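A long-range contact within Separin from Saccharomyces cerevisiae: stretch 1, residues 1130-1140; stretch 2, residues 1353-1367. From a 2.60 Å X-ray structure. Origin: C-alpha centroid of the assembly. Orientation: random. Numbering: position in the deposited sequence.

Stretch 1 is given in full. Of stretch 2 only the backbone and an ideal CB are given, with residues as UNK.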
ATOM      1  N   LEU A1130     -45.972  10.226  34.918  1.00 73.02           N
ATOM      2  CA  LEU A1130     -46.465   8.866  34.828  1.00 74.81           C
ATOM      3  C   LEU A1130     -46.241   8.128  36.135  1.00 76.03           C
ATOM      4  O   LEU A1130     -45.155   8.165  36.718  1.00 72.95           O
ATOM      5  CB  LEU A1130     -45.796   8.124  33.680  1.00 75.21           C
ATOM      6  CG  LEU A1130     -46.165   8.670  32.303  1.00 76.40           C
ATOM      7  CD1 LEU A1130     -45.457   7.879  31.202  1.00 73.69           C
ATOM      8  CD2 LEU A1130     -47.678   8.668  32.107  1.00 72.16           C
ATOM      9  N   ASN A1131     -47.300   7.476  36.594  1.00 74.58           N
ATOM     10  CA  ASN A1131     -47.252   6.657  37.796  1.00 76.11           C
ATOM     11  C   ASN A1131     -46.641   5.293  37.462  1.00 70.46           C
ATOM     12  O   ASN A1131     -47.335   4.273  37.425  1.00 69.33           O
ATOM     13  CB  ASN A1131     -48.659   6.514  38.393  1.00 79.05           C
ATOM     14  CG  ASN A1131     -48.683   5.688  39.668  1.00 77.73           C
ATOM     15  OD1 ASN A1131     -47.763   5.752  40.497  1.00 73.35           O
ATOM     16  ND2 ASN A1131     -49.748   4.897  39.833  1.00 73.36           N
ATOM     17  N   ILE A1132     -45.339   5.295  37.188  1.00 73.45           N
ATOM     18  CA  ILE A1132     -44.602   4.077  36.861  1.00 68.38           C
ATOM     19  C   ILE A1132     -43.266   4.043  37.561  1.00 65.04           C
ATOM     20  O   ILE A1132     -42.778   5.062  38.041  1.00 60.29           O
ATOM     21  CB  ILE A1132     -44.336   3.937  35.350  1.00 69.25           C
ATOM     22  CG1 ILE A1132     -43.747   5.233  34.781  1.00 72.06           C
ATOM     23  CG2 ILE A1132     -45.594   3.526  34.626  1.00 66.86           C
ATOM     24  CD1 ILE A1132     -43.292   5.103  33.354  1.00 66.04           C
ATOM     25  N   ASN A1133     -42.686   2.854  37.629  1.00 61.98           N
ATOM     26  CA  ASN A1133     -41.289   2.713  37.999  1.00 63.60           C
ATOM     27  C   ASN A1133     -40.466   2.460  36.747  1.00 63.06           C
ATOM     28  O   ASN A1133     -40.905   1.756  35.823  1.00 59.08           O
ATOM     29  CB  ASN A1133     -41.073   1.574  38.986  1.00 62.21           C
ATOM     30  CG  ASN A1133     -41.610   1.876  40.359  1.00 54.52           C
ATOM     31  OD1 ASN A1133     -41.880   3.026  40.700  1.00 56.04           O
ATOM     32  ND2 ASN A1133     -41.747   0.837  41.169  1.00 54.28           N
ATOM     33  N   VAL A1134     -39.286   3.067  36.709  1.00 65.15           N
ATOM     34  CA  VAL A1134     -38.320   2.772  35.670  1.00 59.07           C
ATOM     35  C   VAL A1134     -37.043   2.358  36.373  1.00 52.73           C
ATOM     36  O   VAL A1134     -36.401   3.150  37.043  1.00 56.11           O
ATOM     37  CB  VAL A1134     -38.084   3.961  34.748  1.00 60.16           C
ATOM     38  CG1 VAL A1134     -37.529   3.474  33.434  1.00 65.35           C
ATOM     39  CG2 VAL A1134     -39.384   4.699  34.505  1.00 60.38           C
ATOM     40  N   ILE A1135     -36.705   1.088  36.247  1.00 52.27           N
ATOM     41  CA  ILE A1135     -35.641   0.509  37.035  1.00 55.11           C
ATOM     42  C   ILE A1135     -34.556  -0.054  36.121  1.00 56.98           C
ATOM     43  O   ILE A1135     -34.833  -0.934  35.297  1.00 54.34           O
ATOM     44  CB  ILE A1135     -36.189  -0.583  37.945  1.00 50.36           C
ATOM     45  CG1 ILE A1135     -37.185   0.035  38.923  1.00 57.47           C
ATOM     46  CG2 ILE A1135     -35.077  -1.282  38.677  1.00 53.13           C
ATOM     47  CD1 ILE A1135     -37.860  -0.948  39.858  1.00 53.36           C
ATOM     48  N   THR A1136     -33.333   0.465  36.248  1.00 56.82           N
ATOM     49  CA  THR A1136     -32.223  -0.062  35.460  1.00 58.99           C
ATOM     50  C   THR A1136     -31.581  -1.225  36.221  1.00 56.70           C
ATOM     51  O   THR A1136     -31.604  -1.272  37.461  1.00 59.76           O
ATOM     52  CB  THR A1136     -31.178   1.034  35.116  1.00 58.66           C
ATOM     53  OG1 THR A1136     -30.603   1.548  36.315  1.00 65.99           O
ATOM     54  CG2 THR A1136     -31.843   2.196  34.406  1.00 61.26           C
ATOM     55  N   ILE A1137     -31.086  -2.190  35.456  1.00 54.89           N
ATOM     56  CA  ILE A1137     -30.360  -3.348  35.965  1.00 54.87           C
ATOM     57  C   ILE A1137     -29.061  -3.451  35.162  1.00 60.15           C
ATOM     58  O   ILE A1137     -29.055  -3.651  33.928  1.00 59.89           O
ATOM     59  CB  ILE A1137     -31.165  -4.665  35.847  1.00 52.75           C
ATOM     60  CG1 ILE A1137     -32.553  -4.508  36.459  1.00 53.81           C
ATOM     61  CG2 ILE A1137     -30.409  -5.832  36.473  1.00 48.41           C
ATOM     62  CD1 ILE A1137     -33.350  -5.787  36.476  1.00 53.40           C
ATOM     63  N   ASP A1138     -27.953  -3.284  35.858  1.00 61.95           N
ATOM     64  CA  ASP A1138     -26.685  -3.137  35.179  1.00 62.75           C
ATOM     65  C   ASP A1138     -25.631  -3.883  35.961  1.00 63.18           C
ATOM     66  O   ASP A1138     -25.864  -4.315  37.094  1.00 60.56           O
ATOM     67  CB  ASP A1138     -26.320  -1.660  35.022  1.00 59.88           C
ATOM     68  CG  ASP A1138     -25.744  -1.347  33.661  1.00 75.67           C
ATOM     69  OD1 ASP A1138     -24.845  -2.112  33.192  1.00 80.50           O
ATOM     70  OD2 ASP A1138     -26.210  -0.346  33.044  1.00 75.21           O
ATOM     71  N   PHE A1139     -24.476  -4.061  35.340  1.00 63.04           N
ATOM     72  CA  PHE A1139     -23.409  -4.766  36.007  1.00 60.41           C
ATOM     73  C   PHE A1139     -22.173  -3.900  36.005  1.00 61.91           C
ATOM     74  O   PHE A1139     -21.878  -3.244  35.003  1.00 67.37           O
ATOM     75  CB  PHE A1139     -23.162  -6.095  35.330  1.00 62.57           C
ATOM     76  CG  PHE A1139     -21.946  -6.796  35.820  1.00 67.54           C
ATOM     77  CD1 PHE A1139     -21.843  -7.185  37.144  1.00 63.00           C
ATOM     78  CD2 PHE A1139     -20.906  -7.089  34.951  1.00 63.98           C
ATOM     79  CE1 PHE A1139     -20.728  -7.849  37.593  1.00 62.39           C
ATOM     80  CE2 PHE A1139     -19.788  -7.756  35.396  1.00 61.60           C
ATOM     81  CZ  PHE A1139     -19.699  -8.137  36.715  1.00 63.69           C
ATOM     82  N   CYS A1140     -21.473  -3.864  37.134  1.00 61.19           N
ATOM     83  CA  CYS A1140     -20.280  -3.037  37.251  1.00 60.35           C
ATOM     84  C   CYS A1140     -19.046  -3.858  36.929  1.00 66.97           C
ATOM     85  O   CYS A1140     -18.667  -4.762  37.683  1.00 60.77           O
ATOM     86  CB  CYS A1140     -20.158  -2.423  38.642  1.00 65.42           C
ATOM     87  SG  CYS A1140     -18.781  -1.257  38.819  1.00 73.32           S
ATOM     88  N   UNK A1353     -52.601   1.613  46.950  1.00 93.85           N
ATOM     89  CA  UNK A1353     -52.323   2.346  45.721  1.00 92.19           C
ATOM     90  C   UNK A1353     -50.959   1.940  45.227  1.00 87.38           C
ATOM     91  O   UNK A1353     -49.963   2.050  45.946  1.00 88.47           O
ATOM     92  CB  UNK A1353     -52.400   3.859  45.936  1.00 92.19           C
ATOM     93  N   UNK A1354     -50.910   1.448  44.003  1.00 87.31           N
ATOM     94  CA  UNK A1354     -49.651   1.003  43.441  1.00 78.35           C
ATOM     95  C   UNK A1354     -49.372   1.712  42.120  1.00 73.80           C
ATOM     96  O   UNK A1354     -50.249   2.386  41.569  1.00 72.54           O
ATOM     97  CB  UNK A1354     -49.661  -0.514  43.243  1.00 78.35           C
ATOM     98  N   UNK A1355     -48.145   1.575  41.619  1.00 78.01           N
ATOM     99  CA  UNK A1355     -47.808   2.138  40.327  1.00 68.04           C
ATOM    100  C   UNK A1355     -48.455   1.268  39.266  1.00 68.32           C
ATOM    101  O   UNK A1355     -48.906   0.155  39.547  1.00 62.09           O
ATOM    102  CB  UNK A1355     -46.294   2.231  40.129  1.00 68.04           C
ATOM    103  N   UNK A1356     -48.496   1.798  38.050  1.00 69.90           N
ATOM    104  CA  UNK A1356     -49.275   1.238  36.960  1.00 68.76           C
ATOM    105  C   UNK A1356     -48.503   0.200  36.141  1.00 68.57           C
ATOM    106  O   UNK A1356     -49.076  -0.762  35.629  1.00 64.32           O
ATOM    107  CB  UNK A1356     -49.752   2.365  36.042  1.00 68.76           C
ATOM    108  N   UNK A1357     -47.199   0.413  36.010  1.00 70.27           N
ATOM    109  CA  UNK A1357     -46.364  -0.412  35.144  1.00 69.58           C
ATOM    110  C   UNK A1357     -44.903  -0.242  35.512  1.00 59.03           C
ATOM    111  O   UNK A1357     -44.507   0.780  36.054  1.00 63.04           O
ATOM    112  CB  UNK A1357     -46.588  -0.057  33.673  1.00 69.58           C
ATOM    113  N   UNK A1358     -44.110  -1.255  35.217  1.00 59.23           N
ATOM    114  CA  UNK A1358     -42.686  -1.205  35.484  1.00 62.90           C
ATOM    115  C   UNK A1358     -41.872  -1.369  34.230  1.00 58.49           C
ATOM    116  O   UNK A1358     -41.935  -2.406  33.570  1.00 58.92           O
ATOM    117  CB  UNK A1358     -42.297  -2.282  36.499  1.00 62.90           C
ATOM    118  N   UNK A1359     -41.101  -0.341  33.902  1.00 61.22           N
ATOM    119  CA  UNK A1359     -40.132  -0.435  32.820  1.00 57.71           C
ATOM    120  C   UNK A1359     -38.779  -0.865  33.377  1.00 57.11           C
ATOM    121  O   UNK A1359     -38.220  -0.205  34.255  1.00 53.80           O
ATOM    122  CB  UNK A1359     -40.013   0.899  32.080  1.00 57.71           C
ATOM    123  N   UNK A1360     -38.286  -2.001  32.897  1.00 50.00           N
ATOM    124  CA  UNK A1360     -36.921  -2.433  33.189  1.00 54.24           C
ATOM    125  C   UNK A1360     -35.963  -2.024  32.079  1.00 54.41           C
ATOM    126  O   UNK A1360     -35.971  -2.600  30.986  1.00 56.13           O
ATOM    127  CB  UNK A1360     -36.873  -3.949  33.389  1.00 54.24           C
ATOM    128  N   UNK A1361     -35.149  -1.019  32.348  1.00 50.11           N
ATOM    129  CA  UNK A1361     -34.056  -0.708  31.449  1.00 54.71           C
ATOM    130  C   UNK A1361     -32.966  -1.748  31.652  1.00 54.14           C
ATOM    131  O   UNK A1361     -32.212  -1.676  32.621  1.00 52.10           O
ATOM    132  CB  UNK A1361     -33.525   0.708  31.685  1.00 54.71           C
ATOM    133  N   UNK A1362     -32.901  -2.722  30.753  1.00 46.31           N
ATOM    134  CA  UNK A1362     -31.982  -3.842  30.911  1.00 52.99           C
ATOM    135  C   UNK A1362     -30.746  -3.704  30.011  1.00 57.47           C
ATOM    136  O   UNK A1362     -30.854  -3.652  28.780  1.00 56.40           O
ATOM    137  CB  UNK A1362     -32.706  -5.155  30.605  1.00 52.99           C
ATOM    138  N   UNK A1363     -29.576  -3.617  30.635  1.00 60.00           N
ATOM    139  CA  UNK A1363     -28.326  -3.475  29.893  1.00 59.88           C
ATOM    140  C   UNK A1363     -28.057  -4.753  29.113  1.00 59.22           C
ATOM    141  O   UNK A1363     -28.513  -5.825  29.509  1.00 62.81           O
ATOM    142  CB  UNK A1363     -27.161  -3.160  30.833  1.00 59.88           C
ATOM    143  N   UNK A1364     -27.327  -4.643  28.008  1.00 57.17           N
ATOM    144  CA  UNK A1364     -27.022  -5.809  27.188  1.00 58.12           C
ATOM    145  C   UNK A1364     -26.348  -6.923  28.011  1.00 58.15           C
ATOM    146  O   UNK A1364     -26.601  -8.109  27.785  1.00 52.57           O
ATOM    147  CB  UNK A1364     -26.123  -5.401  26.019  1.00 58.12           C
ATOM    148  N   UNK A1365     -25.520  -6.553  28.984  1.00 56.82           N
ATOM    149  CA  UNK A1365     -24.858  -7.568  29.786  1.00 53.85           C
ATOM    150  C   UNK A1365     -25.854  -8.340  30.650  1.00 65.52           C
ATOM    151  O   UNK A1365     -25.589  -9.488  31.019  1.00 70.09           O
ATOM    152  CB  UNK A1365     -23.786  -6.924  30.667  1.00 53.85           C
ATOM    153  N   UNK A1366     -26.999  -7.729  30.956  1.00 56.73           N
ATOM    154  CA  UNK A1366     -27.979  -8.371  31.823  1.00 56.32           C
ATOM    155  C   UNK A1366     -29.176  -8.962  31.081  1.00 55.71           C
ATOM    156  O   UNK A1366     -30.038  -9.584  31.687  1.00 54.41           O
ATOM    157  CB  UNK A1366     -28.479  -7.359  32.856  1.00 56.32           C
ATOM    158  N   UNK A1367     -29.227  -8.768  29.771  1.00 56.26           N
ATOM    159  CA  UNK A1367     -30.354  -9.223  28.976  1.00 53.86           C
ATOM    160  C   UNK A1367     -30.694 -10.712  29.099  1.00 57.63           C
ATOM    161  O   UNK A1367     -31.871 -11.079  29.163  1.00 56.61           O
ATOM    162  CB  UNK A1367     -30.076  -8.901  27.506  1.00 53.86           C
TER

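Two strands far apart in sequence run parallel here, and side chains along 1357-1362 alternate between two faces of the sheet.

Positions 1353 and 1354 have nothing of stretch 1 within 5.5 Å of their CB atoms, so many kinds of side chain would serve. They are N1353 and S1354; S1354 O accepts a hydrogen bond from N1131 ND2 at 3.1 Å.

At 1355 the CB lies sideways, 4.1 Å from I1132 CA, beside a backbone that an aliphatic chain could cover. The residue is I1355, whose CG2 lies 3.2 Å from N1131 OD1 and 3.8 Å from N1133 OD1. At 1356 the backbone N donates to N1131 O (2.8 Å), which ties the main chain to stretch 1 but leaves the side chain wide choice; the ring of F1356 leads away.

Position 1357 lies on the face of I1132, with CB 3.8 Å from I1132 CG2; an aliphatic or aromatic residue could pack there, and stretch 1 does not single out histidine. H1357 is deposited, both ring nitrogens hydrogen-bonded elsewhere in the structure.

Position 1358 turns to the other face, near N1133, with extended angles (-120/118) that favour beta-branched residues. T1358 fits.

At 1359, CB sits 3.8 Å from V1134 CG1: an apolar residue, aliphatic or aromatic, would suit, and a long one could reach I1132 CD1. F1359 places CD2 3.6 Å from I1132 CD1, which meets the ring at its edge. F1359 N donates to N1133 O (2.9 Å), and F1359 O accepts from I1135 N (2.8 Å).

Position 1360 faces the side of I1135 and I1137, with CB 5.0 Å from I1137 CD1, a gap suited to a branched aliphatic chain. L1360 brings CD2 to 4.1 Å from both I1135 CB and I1137 CD1.

At 1361, CB is 3.5 Å from T1136 CG2, so a compact apolar residue suits. V1361 packs CG2 3.9 Å from V1134 CG1. At 1362, extended angles (-103/118) suit Val, Ile or Thr; the residue is V1362.

At 1363, CB points toward stretch 1, 3.5 Å from D1138 OD1 and 3.7 Å from I1137 O. Acceptors invite a small donor, and S1363 has both within reach of OG, while S1363 N bonds weakly to I1137 O (3.3 Å).

At 1364 CA-to-CB points away, so stretch 1 sets no limit; S1364 is deposited. At 1365 a small residue could sit near F1139; S1365 OG lies 3.8 Å from F1139 CB and shares a hydrogen bond with S1363 OG (3.0 Å). At 1366 CB points toward stretch 1, 3.9 Å from I1137 O, so a small or medium apolar residue would fit; C1366 puts SG 4.1 Å from I1137 CG2. Position 1367 is out of reach, leaving any residue possible; it is H1367.

Stretch 2 1353-1367: NSIFHTFLVVSSSCH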
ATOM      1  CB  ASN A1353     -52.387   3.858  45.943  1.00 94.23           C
ATOM      2  CG  ASN A1353     -53.815   4.353  46.171  1.00104.47           C
ATOM      3  OD1 ASN A1353     -54.793   3.702  45.762  1.00108.73           O
ATOM      4  ND2 ASN A1353     -53.942   5.519  46.818  1.00107.61           N
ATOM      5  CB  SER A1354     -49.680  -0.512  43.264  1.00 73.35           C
ATOM      6  OG  SER A1354     -50.755  -0.894  42.433  1.00 74.09           O
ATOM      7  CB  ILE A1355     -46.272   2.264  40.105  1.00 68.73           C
ATOM      8  CG1 ILE A1355     -45.531   0.952  40.408  1.00 66.24           C
ATOM      9  CG2 ILE A1355     -45.701   3.399  40.952  1.00 63.89           C
ATOM     10  CD1 ILE A1355     -45.336   0.041  39.202  1.00 64.96           C
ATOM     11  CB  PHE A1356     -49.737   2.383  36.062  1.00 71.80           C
ATOM     12  CG  PHE A1356     -50.527   1.945  34.861  1.00 80.86           C
ATOM     13  CD1 PHE A1356     -49.882   1.618  33.666  1.00 72.91           C
ATOM     14  CD2 PHE A1356     -51.930   1.900  34.917  1.00 86.18           C
ATOM     15  CE1 PHE A1356     -50.605   1.220  32.562  1.00 76.35           C
ATOM     16  CE2 PHE A1356     -52.680   1.514  33.804  1.00 84.28           C
ATOM     17  CZ  PHE A1356     -52.014   1.166  32.628  1.00 84.93           C
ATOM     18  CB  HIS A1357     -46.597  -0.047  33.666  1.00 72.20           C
ATOM     19  CG  HIS A1357     -45.844  -0.910  32.698  1.00 66.53           C
ATOM     20  ND1 HIS A1357     -46.148  -2.238  32.490  1.00 61.79           N
ATOM     21  CD2 HIS A1357     -44.793  -0.634  31.889  1.00 61.51           C
ATOM     22  CE1 HIS A1357     -45.316  -2.743  31.596  1.00 63.36           C
ATOM     23  NE2 HIS A1357     -44.483  -1.792  31.216  1.00 65.11           N
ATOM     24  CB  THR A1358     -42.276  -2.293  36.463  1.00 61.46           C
ATOM     25  OG1 THR A1358     -42.956  -2.071  37.703  1.00 65.57           O
ATOM     26  CG2 THR A1358     -40.778  -2.275  36.682  1.00 51.07           C
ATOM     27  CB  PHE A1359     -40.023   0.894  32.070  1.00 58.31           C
ATOM     28  CG  PHE A1359     -41.230   1.217  31.232  1.00 62.04           C
ATOM     29  CD1 PHE A1359     -41.492   0.504  30.067  1.00 62.12           C
ATOM     30  CD2 PHE A1359     -42.099   2.229  31.600  1.00 64.57           C
ATOM     31  CE1 PHE A1359     -42.586   0.792  29.298  1.00 62.33           C
ATOM     32  CE2 PHE A1359     -43.209   2.520  30.834  1.00 63.23           C
ATOM     33  CZ  PHE A1359     -43.457   1.800  29.686  1.00 61.74           C
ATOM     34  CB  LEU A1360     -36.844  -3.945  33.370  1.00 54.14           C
ATOM     35  CG  LEU A1360     -37.535  -4.588  34.555  1.00 54.37           C
ATOM     36  CD1 LEU A1360     -37.306  -6.083  34.494  1.00 53.28           C
ATOM     37  CD2 LEU A1360     -36.986  -3.994  35.824  1.00 52.88           C
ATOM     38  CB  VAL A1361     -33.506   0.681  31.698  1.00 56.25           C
ATOM     39  CG1 VAL A1361     -32.352   0.978  30.746  1.00 57.35           C
ATOM     40  CG2 VAL A1361     -34.610   1.698  31.571  1.00 53.47           C
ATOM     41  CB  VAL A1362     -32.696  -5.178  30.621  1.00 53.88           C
ATOM     42  CG1 VAL A1362     -31.738  -6.349  30.803  1.00 53.65           C
ATOM     43  CG2 VAL A1362     -33.920  -5.326  31.548  1.00 59.06           C
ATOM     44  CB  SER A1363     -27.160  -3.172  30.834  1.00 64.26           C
ATOM     45  OG  SER A1363     -26.740  -4.344  31.522  1.00 64.16           O
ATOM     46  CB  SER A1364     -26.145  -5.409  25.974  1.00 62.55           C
ATOM     47  OG  SER A1364     -24.828  -4.992  26.329  1.00 59.34           O
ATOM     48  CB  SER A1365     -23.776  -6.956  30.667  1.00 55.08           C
ATOM     49  OG  SER A1365     -24.340  -6.207  31.720  1.00 62.06           O
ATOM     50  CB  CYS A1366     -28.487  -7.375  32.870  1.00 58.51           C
ATOM     51  SG  CYS A1366     -27.246  -6.790  34.045  1.00 59.40           S
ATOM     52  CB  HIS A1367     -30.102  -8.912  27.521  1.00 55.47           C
ATOM     53  CG  HIS A1367     -30.929  -9.733  26.590  1.00 58.46           C
ATOM     54  ND1 HIS A1367     -32.156  -9.315  26.125  1.00 54.38           N
ATOM     55  CD2 HIS A1367     -30.714 -10.954  26.046  1.00 60.30           C
ATOM     56  CE1 HIS A1367     -32.655 -10.237  25.321  1.00 60.10           C
ATOM     57  NE2 HIS A1367     -31.802 -11.242  25.259  1.00 59.93           N
TER
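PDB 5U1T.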